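Local coordinates for Non-structural protein 5 (Modoc virus, PDB 2WA2), which probably methylates the viral RNA cap, at guanine N7 and the ribose 2'-O position, with S-adenosylmethionine as methyl donor, at residues L153-E158 / C190-N195; S222-H227 / R248-R253. The protein carries 4 engineered substitutions. All coordinates share one frame; numbering follows the deposited sequence.

Contact 1: residues L153-E158 / C190-N195; sequences LCDIGE and CVKVLN. With SAM (S-adenosylmethionine), chain C; SO4 (sulfate ion), chain D.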
ATOM      1  N   LEU A 153       3.250  -3.266  -8.128  1.00 12.35           N
ATOM      2  CA  LEU A 153       2.395  -3.312  -6.932  1.00 12.36           C
ATOM      3  C   LEU A 153       3.272  -3.505  -5.723  1.00 12.54           C
ATOM      4  O   LEU A 153       4.215  -4.281  -5.765  1.00 10.94           O
ATOM      5  CB  LEU A 153       1.390  -4.486  -6.989  1.00 12.26           C
ATOM      6  CG  LEU A 153       0.418  -4.505  -8.179  1.00 15.27           C
ATOM      7  CD1 LEU A 153      -0.556  -5.675  -8.034  1.00 16.58           C
ATOM      8  CD2 LEU A 153      -0.342  -3.160  -8.331  1.00 17.26           C
ATOM      9  N   CYS A 154       2.946  -2.838  -4.614  1.00 11.40           N
ATOM     10  CA  CYS A 154       3.711  -3.091  -3.395  1.00 11.04           C
ATOM     11  C   CYS A 154       2.837  -2.796  -2.199  1.00 12.11           C
ATOM     12  O   CYS A 154       2.289  -1.700  -2.094  1.00 10.50           O
ATOM     13  CB  CYS A 154       4.943  -2.204  -3.350  1.00 10.46           C
ATOM     14  SG  CYS A 154       6.034  -2.462  -1.914  1.00 12.95           S
ATOM     15  N   ASP A 155       2.686  -3.777  -1.328  1.00 12.70           N
ATOM     16  CA  ASP A 155       1.794  -3.611  -0.184  1.00 12.77           C
ATOM     17  C   ASP A 155       2.573  -3.872   1.113  1.00 13.53           C
ATOM     18  O   ASP A 155       2.067  -4.486   2.048  1.00 14.47           O
ATOM     19  CB  ASP A 155       0.585  -4.537  -0.350  1.00 12.40           C
ATOM     20  CG  ASP A 155      -0.600  -4.181   0.562  1.00 14.67           C
ATOM     21  OD1 ASP A 155      -0.770  -3.012   0.955  1.00 14.43           O
ATOM     22  OD2 ASP A 155      -1.396  -5.085   0.855  1.00 14.67           O
ATOM     23  N   ILE A 156       3.807  -3.381   1.161  1.00 13.08           N
ATOM     24  CA  ILE A 156       4.644  -3.519   2.356  1.00 13.98           C
ATOM     25  C   ILE A 156       4.368  -2.386   3.363  1.00 13.77           C
ATOM     26  O   ILE A 156       4.247  -1.225   2.982  1.00 13.80           O
ATOM     27  CB  ILE A 156       6.144  -3.534   1.968  1.00 13.06           C
ATOM     28  CG1 ILE A 156       6.461  -4.773   1.123  1.00 14.46           C
ATOM     29  CG2 ILE A 156       7.058  -3.486   3.193  1.00 16.37           C
ATOM     30  CD1 ILE A 156       7.865  -4.771   0.641  1.00 12.42           C
ATOM     31  N   GLY A 157       4.280  -2.739   4.646  1.00 15.26           N
ATOM     32  CA  GLY A 157       4.172  -1.746   5.708  1.00 16.66           C
ATOM     33  C   GLY A 157       3.367  -2.393   6.806  1.00 17.16           C
ATOM     34  O   GLY A 157       2.163  -2.608   6.660  1.00 19.02           O
ATOM     35  N   GLU A 158       4.049  -2.786   7.877  1.00 16.72           N
ATOM     36  CA  GLU A 158       3.381  -3.350   9.044  1.00 17.80           C
ATOM     37  C   GLU A 158       3.206  -2.252  10.101  1.00 15.50           C
ATOM     38  O   GLU A 158       4.165  -1.627  10.496  1.00 15.03           O
ATOM     39  CB  GLU A 158       4.226  -4.513   9.604  1.00 18.01           C
ATOM     40  CG  GLU A 158       3.661  -5.206  10.872  1.00 21.33           C
ATOM     41  CD  GLU A 158       4.520  -6.409  11.343  1.00 23.71           C
ATOM     42  OE1 GLU A 158       5.570  -6.721  10.712  1.00 32.70           O
ATOM     43  OE2 GLU A 158       4.150  -7.045  12.355  1.00 31.71           O
ATOM     44  N   CYS A 190       0.898   0.896  -7.696  1.00 12.10           N
ATOM     45  CA  CYS A 190       0.005   1.054  -6.562  1.00 11.71           C
ATOM     46  C   CYS A 190       0.830   0.577  -5.392  1.00 11.61           C
ATOM     47  O   CYS A 190       1.149  -0.598  -5.315  1.00 11.23           O
ATOM     48  CB  CYS A 190      -1.269   0.221  -6.735  1.00 11.84           C
ATOM     49  SG  CYS A 190      -2.341   0.206  -5.336  1.00 14.47           S
ATOM     50  N   VAL A 191       1.160   1.519  -4.510  1.00 11.87           N
ATOM     51  CA  VAL A 191       2.165   1.328  -3.464  1.00 11.70           C
ATOM     52  C   VAL A 191       1.567   1.748  -2.104  1.00 12.54           C
ATOM     53  O   VAL A 191       1.145   2.899  -1.937  1.00 12.50           O
ATOM     54  CB  VAL A 191       3.438   2.163  -3.745  1.00 11.52           C
ATOM     55  CG1 VAL A 191       4.438   1.961  -2.623  1.00 10.32           C
ATOM     56  CG2 VAL A 191       4.072   1.755  -5.155  1.00 13.50           C
ATOM     57  N   LYS A 192       1.561   0.821  -1.142  1.00 11.38           N
ATOM     58  CA  LYS A 192       1.202   1.180   0.237  1.00 11.94           C
ATOM     59  C   LYS A 192       2.140   2.231   0.851  1.00 10.34           C
ATOM     60  O   LYS A 192       3.375   2.113   0.772  1.00 10.93           O
ATOM     61  CB  LYS A 192       1.149  -0.061   1.125  1.00 11.93           C
ATOM     62  CG  LYS A 192       0.545   0.216   2.511  1.00 12.44           C
ATOM     63  CD  LYS A 192       0.428  -1.078   3.351  1.00 14.90           C
ATOM     64  CE  LYS A 192       0.163  -0.713   4.791  1.00 18.67           C
ATOM     65  NZ  LYS A 192      -0.276  -1.921   5.585  1.00 19.91           N
ATOM     66  N   VAL A 193       1.539   3.249   1.478  1.00  9.59           N
ATOM     67  CA  VAL A 193       2.284   4.256   2.227  1.00  8.74           C
ATOM     68  C   VAL A 193       1.775   4.167   3.663  1.00  9.36           C
ATOM     69  O   VAL A 193       0.732   4.707   3.999  1.00  9.27           O
ATOM     70  CB  VAL A 193       2.106   5.690   1.645  1.00  9.29           C
ATOM     71  CG1 VAL A 193       3.002   6.700   2.378  1.00  8.40           C
ATOM     72  CG2 VAL A 193       2.429   5.711   0.125  1.00  9.38           C
ATOM     73  N   LEU A 194       2.507   3.435   4.501  1.00  9.78           N
ATOM     74  CA  LEU A 194       2.011   3.107   5.847  1.00 10.12           C
ATOM     75  C   LEU A 194       1.810   4.356   6.690  1.00  9.69           C
ATOM     76  O   LEU A 194       0.799   4.494   7.359  1.00 10.66           O
ATOM     77  CB  LEU A 194       3.045   2.212   6.552  1.00 11.13           C
ATOM     78  CG  LEU A 194       2.740   1.906   8.023  1.00 11.19           C
ATOM     79  CD1 LEU A 194       1.443   1.115   8.117  1.00 14.14           C
ATOM     80  CD2 LEU A 194       3.960   1.144   8.602  1.00 11.54           C
ATOM     81  N   ASN A 195       2.816   5.236   6.685  1.00  9.52           N
ATOM     82  CA  ASN A 195       2.738   6.497   7.419  1.00 10.14           C
ATOM     83  C   ASN A 195       2.945   7.613   6.416  1.00 10.55           C
ATOM     84  O   ASN A 195       4.108   7.945   6.109  1.00 11.42           O
ATOM     85  CB  ASN A 195       3.843   6.560   8.491  1.00  9.28           C
ATOM     86  CG  ASN A 195       3.946   7.923   9.188  1.00 11.62           C
ATOM     87  OD1 ASN A 195       3.374   8.924   8.739  1.00 14.06           O
ATOM     88  ND2 ASN A 195       4.681   7.963  10.302  1.00 12.57           N
TER
HETATM   89  N   SAM C1248      -0.993  -7.529  -0.502  1.00 23.39           N
HETATM   90  CA  SAM C1248      -0.929  -8.618   0.528  1.00 24.29           C
HETATM   91  C   SAM C1248      -2.087  -9.602   0.335  1.00 24.97           C
HETATM   92  O   SAM C1248      -3.032  -9.283  -0.396  1.00 25.38           O
HETATM   93  OXT SAM C1248      -2.133 -10.713   0.896  1.00 24.87           O
HETATM   94  CB  SAM C1248      -0.987  -8.023   1.935  1.00 23.99           C
HETATM   95  CG  SAM C1248       0.274  -7.265   2.333  1.00 24.34           C
HETATM   96  SD  SAM C1248       1.455  -8.463   2.975  1.00 25.31           S
HETATM   97  CE  SAM C1248       0.911  -8.485   4.713  1.00 27.50           C
HETATM   98  C5' SAM C1248       2.947  -7.473   3.201  1.00 20.87           C
HETATM   99  C4' SAM C1248       4.115  -8.458   3.161  1.00 16.88           C
HETATM  100  O4' SAM C1248       5.329  -7.830   2.839  1.00 16.45           O
HETATM  101  C3' SAM C1248       4.337  -9.125   4.516  1.00 16.66           C
HETATM  102  O3' SAM C1248       3.901 -10.457   4.401  1.00 16.66           O
HETATM  103  C2' SAM C1248       5.835  -9.074   4.755  1.00 17.71           C
HETATM  104  O2' SAM C1248       6.309 -10.353   5.097  1.00 16.23           O
HETATM  105  C1' SAM C1248       6.358  -8.631   3.386  1.00 14.08           C
HETATM  106  N9  SAM C1248       7.614  -7.893   3.465  1.00 14.87           N
HETATM  107  C8  SAM C1248       7.940  -6.915   4.375  1.00 13.87           C
HETATM  108  N7  SAM C1248       9.172  -6.469   4.107  1.00 13.27           N
HETATM  109  C5  SAM C1248       9.629  -7.174   3.036  1.00 13.91           C
HETATM  110  C6  SAM C1248      10.837  -7.135   2.335  1.00 12.88           C
HETATM  111  N6  SAM C1248      11.821  -6.325   2.681  1.00 14.54           N
HETATM  112  N1  SAM C1248      10.994  -7.970   1.246  1.00 13.45           N
HETATM  113  C2  SAM C1248      10.004  -8.837   0.868  1.00 12.12           C
HETATM  114  N3  SAM C1248       8.803  -8.894   1.547  1.00 13.47           N
HETATM  115  C4  SAM C1248       8.652  -8.063   2.625  1.00 13.37           C
HETATM  116  S   SO4 D1249       7.480  -3.835   7.388  1.00 54.43           S
HETATM  117  O1  SO4 D1249       6.603  -2.751   7.834  1.00 53.60           O
HETATM  118  O2  SO4 D1249       8.442  -3.274   6.427  1.00 54.80           O
HETATM  119  O3  SO4 D1249       8.176  -4.403   8.551  1.00 54.82           O
HETATM  120  O4  SO4 D1249       6.705  -4.901   6.742  1.00 52.82           O
HETATM  121  O   HOH W   1      -1.834  -3.705   3.708  1.00 31.74           O
HETATM  122  O   HOH W   2       4.637   1.722   3.344  1.00 15.19           O
HETATM  123  O   HOH W   3       4.367  -0.752   0.263  1.00 19.66           O
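Lys192 NZ has three partners: it donates to Gly157 O at 2.8 Å, gives a second hydrogen bond to water 1, and forms a salt bridge with Glu228. The amine meets the Gly157 carbonyl at a C=O...N angle of 150°, a little out of the carbonyl plane. It gets there because CG lies anti to the backbone N (chi1 -170°) and the chain stays extended beyond it. On the way, Lys192 CD passes 3.3 Å from Asp155 OD1. Lys192 NZ and Asp155 OD1 do not touch directly; water 1 spans them, donating to Asp155 OD1 at 3.0 Å, an oxygen that also bonds to Tyr230 OH. The other carboxylate oxygen, Asp155 OD2, takes a 2.8 Å hydrogen bond from the amino N of S-adenosylmethionine, while Ile156 packs against the ribose and adenine. This is the carboxyl end of two adjacent parallel strands, joined by helix 163-183 in a beta-alpha-beta unit of the Rossmann-like methyltransferase fold. Asp155, Lys192 and Glu228 probably correspond to three members of the Lys-Asp-Lys-Glu tetrad of flavivirus 2'-O-methyltransferases. Behind them the strands are still paired: Cys154 N bonds to Cys190 O at 3.0 Å, and Lys192 N to Cys154 O at 2.8 Å. Beyond that point water 2 bridges the backbones, donating to Ile156 O and Lys192 O and accepting from Leu194 N. At the phi of Gly157, 149°, a CB would jam against Ile156 O and run tightly into Leu194 CB. Leu194 CD2 comes within 3.4 Å of Glu158 O.

Contact 2: residues S222-H227 / R248-R253; sequences SRNSTH and RQLLKR
Asn224 and Arg253 meet with their side chains at about a right angle, the amide and guanidinium planes turned 65° apart. Asn224 belongs to a type I beta turn, Arg223 to Thr226, in the loop leading into strand 229-232, and the turn rests on the C-terminal helix 239-254 of the methyltransferase domain. Asn224 CG lies anti to its carbonyl carbon (chi1 -62°), which turns the amide to the helix. There Arg253 NH1 donates to Asn224 OD1 at 2.8 Å, with an N-H...O angle of 153°. The oxygen sits close to the guanidinium plane, at its edge, and receives the N-H on a lone pair in its own amide plane. Arg253 reaches it with an extended chain from CG to NE, which brings CD obliquely above the amide plane, 3.5 Å from Asn224 OD1. Asn224 ND2 bonds to the backbone oxygens of Tyr36 and Arg39, which fixes the amide's rotation.

One helical turn before Arg253, Leu250 CB is directed at the loop and its two methyls part. Leu250 CD2 lies 3.4 Å from Asn224 OD1, while CD1 comes 4.0 Å from Thr226 O. Leu250 CD1 also lies over one face of the His227 ring near its CG-CD2 side; that ring packs edge-to-face with Trp21 and bonds through NE2 to Ser247 OG. Gln249 CD lies 3.7 Å above one face of the Arg253 guanidinium, displaced toward its rim.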
ATOM      1  N   SER A 222      -9.960   0.643   4.426  1.00 15.58           N
ATOM      2  CA  SER A 222      -8.908   0.621   5.462  1.00 14.13           C
ATOM      3  C   SER A 222      -9.525   0.904   6.826  1.00 14.72           C
ATOM      4  O   SER A 222     -10.398   1.767   6.948  1.00 14.00           O
ATOM      5  CB  SER A 222      -7.832   1.663   5.190  1.00 12.84           C
ATOM      6  OG  SER A 222      -7.078   1.332   4.046  1.00 12.54           O
ATOM      7  N   ARG A 223      -9.014   0.221   7.855  1.00 15.02           N
ATOM      8  CA  ARG A 223      -9.507   0.416   9.224  1.00 14.47           C
ATOM      9  C   ARG A 223      -9.024   1.742   9.810  1.00 13.91           C
ATOM     10  O   ARG A 223      -7.997   2.290   9.398  1.00 12.56           O
ATOM     11  CB  ARG A 223      -9.075  -0.733  10.121  1.00 15.72           C
ATOM     12  CG  ARG A 223      -9.667  -2.094   9.747  1.00 19.17           C
ATOM     13  CD  ARG A 223      -9.398  -3.032  10.913  1.00 26.52           C
ATOM     14  NE  ARG A 223      -9.768  -4.413  10.639  1.00 32.27           N
ATOM     15  CZ  ARG A 223      -8.893  -5.403  10.481  1.00 35.05           C
ATOM     16  NH1 ARG A 223      -7.587  -5.175  10.574  1.00 36.44           N
ATOM     17  NH2 ARG A 223      -9.332  -6.632  10.231  1.00 37.11           N
ATOM     18  N   ASN A 224      -9.750   2.253  10.793  1.00 13.25           N
ATOM     19  CA  ASN A 224      -9.388   3.557  11.342  1.00 12.85           C
ATOM     20  C   ASN A 224      -8.096   3.495  12.150  1.00 12.47           C
ATOM     21  O   ASN A 224      -7.479   4.521  12.406  1.00 12.03           O
ATOM     22  CB  ASN A 224     -10.500   4.122  12.214  1.00 13.21           C
ATOM     23  CG  ASN A 224     -11.807   4.374  11.443  1.00 15.31           C
ATOM     24  OD1 ASN A 224     -11.800   4.803  10.287  1.00 14.45           O
ATOM     25  ND2 ASN A 224     -12.934   4.105  12.105  1.00 15.23           N
ATOM     26  N   SER A 225      -7.692   2.276  12.521  1.00 11.89           N
ATOM     27  CA  SER A 225      -6.445   2.046  13.274  1.00 12.42           C
ATOM     28  C   SER A 225      -5.176   2.075  12.415  1.00 12.57           C
ATOM     29  O   SER A 225      -4.069   1.839  12.919  1.00 11.78           O
ATOM     30  CB  SER A 225      -6.554   0.680  13.976  1.00 12.29           C
ATOM     31  OG  SER A 225      -7.009  -0.262  13.019  1.00 13.54           O
ATOM     32  N   THR A 226      -5.326   2.338  11.105  1.00 11.56           N
ATOM     33  CA  THR A 226      -4.154   2.576  10.266  1.00 12.81           C
ATOM     34  C   THR A 226      -4.390   3.834   9.429  1.00 12.00           C
ATOM     35  O   THR A 226      -5.498   4.033   8.963  1.00 12.31           O
ATOM     36  CB  THR A 226      -3.846   1.381   9.323  1.00 12.53           C
ATOM     37  OG1 THR A 226      -2.790   1.748   8.439  1.00 12.57           O
ATOM     38  CG2 THR A 226      -5.091   0.947   8.497  1.00 14.25           C
ATOM     39  N   HIS A 227      -3.344   4.639   9.259  1.00 10.97           N
ATOM     40  CA  HIS A 227      -3.397   5.836   8.426  1.00 11.26           C
ATOM     41  C   HIS A 227      -2.892   5.494   7.019  1.00 11.23           C
ATOM     42  O   HIS A 227      -2.607   6.408   6.243  1.00 11.02           O
ATOM     43  CB  HIS A 227      -2.512   6.904   9.048  1.00 11.02           C
ATOM     44  CG  HIS A 227      -2.944   8.315   8.769  1.00 12.37           C
ATOM     45  ND1 HIS A 227      -3.005   8.842   7.494  1.00 12.21           N
ATOM     46  CD2 HIS A 227      -3.274   9.322   9.615  1.00 11.51           C
ATOM     47  CE1 HIS A 227      -3.376  10.114   7.567  1.00 14.43           C
ATOM     48  NE2 HIS A 227      -3.535  10.430   8.844  1.00 12.19           N
ATOM     49  N   ARG A 248      -7.885  14.403   9.698  1.00 13.97           N
ATOM     50  CA  ARG A 248      -9.050  15.051  10.311  1.00 14.94           C
ATOM     51  C   ARG A 248     -10.243  14.089  10.372  1.00 14.81           C
ATOM     52  O   ARG A 248     -10.934  14.029  11.371  1.00 15.41           O
ATOM     53  CB  ARG A 248      -9.364  16.384   9.602  1.00 16.18           C
ATOM     54  CG  ARG A 248      -8.234  17.402   9.837  1.00 19.81           C
ATOM     55  CD  ARG A 248      -8.725  18.868   9.931  1.00 26.70           C
ATOM     56  NE  ARG A 248      -7.621  19.833   9.925  1.00 28.24           N
ATOM     57  CZ  ARG A 248      -7.164  20.493  10.998  1.00 29.82           C
ATOM     58  NH1 ARG A 248      -7.703  20.324  12.206  1.00 26.88           N
ATOM     59  NH2 ARG A 248      -6.148  21.333  10.856  1.00 31.97           N
ATOM     60  N   GLN A 249     -10.441  13.284   9.333  1.00 14.54           N
ATOM     61  CA  GLN A 249     -11.488  12.272   9.349  1.00 14.55           C
ATOM     62  C   GLN A 249     -11.307  11.233  10.459  1.00 14.28           C
ATOM     63  O   GLN A 249     -12.257  10.913  11.168  1.00 13.13           O
ATOM     64  CB  GLN A 249     -11.546  11.577   7.994  1.00 14.83           C
ATOM     65  CG  GLN A 249     -12.555  10.459   7.918  1.00 18.84           C
ATOM     66  CD  GLN A 249     -12.224   9.508   6.778  1.00 23.36           C
ATOM     67  OE1 GLN A 249     -11.098   9.000   6.671  1.00 27.22           O
ATOM     68  NE2 GLN A 249     -13.187   9.279   5.920  1.00 24.08           N
ATOM     69  N   LEU A 250     -10.094  10.686  10.567  1.00 12.81           N
ATOM     70  CA  LEU A 250      -9.802   9.656  11.563  1.00 12.31           C
ATOM     71  C   LEU A 250      -9.887  10.208  12.985  1.00 12.15           C
ATOM     72  O   LEU A 250     -10.312   9.506  13.872  1.00 12.89           O
ATOM     73  CB  LEU A 250      -8.429   9.015  11.316  1.00 11.72           C
ATOM     74  CG  LEU A 250      -8.283   8.261   9.980  1.00 12.02           C
ATOM     75  CD1 LEU A 250      -6.916   7.637   9.935  1.00 10.66           C
ATOM     76  CD2 LEU A 250      -9.409   7.196   9.848  1.00 10.90           C
ATOM     77  N   LEU A 251      -9.494  11.462  13.185  1.00 13.10           N
ATOM     78  CA  LEU A 251      -9.641  12.121  14.504  1.00 13.24           C
ATOM     79  C   LEU A 251     -11.095  12.347  14.888  1.00 14.05           C
ATOM     80  O   LEU A 251     -11.476  12.043  16.012  1.00 14.01           O
ATOM     81  CB  LEU A 251      -8.897  13.453  14.548  1.00 13.10           C
ATOM     82  CG  LEU A 251      -7.375  13.312  14.518  1.00 10.63           C
ATOM     83  CD1 LEU A 251      -6.721  14.680  14.273  1.00 11.72           C
ATOM     84  CD2 LEU A 251      -6.889  12.709  15.831  1.00 12.73           C
ATOM     85  N   LYS A 252     -11.887  12.886  13.957  1.00 15.29           N
ATOM     86  CA  LYS A 252     -13.343  13.056  14.164  1.00 16.48           C
ATOM     87  C   LYS A 252     -13.975  11.714  14.514  1.00 16.40           C
ATOM     88  O   LYS A 252     -14.805  11.633  15.379  1.00 14.81           O
ATOM     89  CB  LYS A 252     -14.023  13.630  12.905  1.00 16.70           C
ATOM     90  CG  LYS A 252     -15.556  13.685  12.980  1.00 18.47           C
ATOM     91  CD  LYS A 252     -16.214  13.896  11.592  1.00 19.78           C
ATOM     92  CE  LYS A 252     -17.646  14.481  11.717  1.00 25.61           C
ATOM     93  NZ  LYS A 252     -17.640  16.005  11.566  1.00 29.02           N
ATOM     94  N   ARG A 253     -13.586  10.646  13.824  1.00 15.42           N
ATOM     95  CA  ARG A 253     -14.159   9.344  14.138  1.00 17.15           C
ATOM     96  C   ARG A 253     -13.830   8.867  15.548  1.00 17.91           C
ATOM     97  O   ARG A 253     -14.546   8.039  16.117  1.00 17.16           O
ATOM     98  CB  ARG A 253     -13.749   8.297  13.112  1.00 16.45           C
ATOM     99  CG  ARG A 253     -14.456   8.476  11.784  1.00 17.68           C
ATOM    100  CD  ARG A 253     -14.004   7.460  10.756  1.00 16.26           C
ATOM    101  NE  ARG A 253     -14.645   7.710   9.471  1.00 12.85           N
ATOM    102  CZ  ARG A 253     -14.481   6.944   8.403  1.00 17.55           C
ATOM    103  NH1 ARG A 253     -13.676   5.882   8.446  1.00 14.46           N
ATOM    104  NH2 ARG A 253     -15.118   7.243   7.285  1.00 19.23           N
TER

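From the N terminus, segment 153-158 begins on the end of strand 151-154 and runs on into the loop, and contact 1 closes when the chain returns through helix 163-183 to strand 188-193. Helix 199-212 and strand 215-217 follow before the turn at 222-227 opens contact 2, which closes after strand 229-232 on helix 239-254. The two loops come in series, neither nesting nor crossing. Contact 1 lies in the middle of the sheet at the cofactor; contact 2, its centre about 17 Å from that of contact 1, ties the sheet's antiparallel side to the C-terminal helix. They meet where Leu194 CD1 packs 4.3 Å from Thr226 OG1.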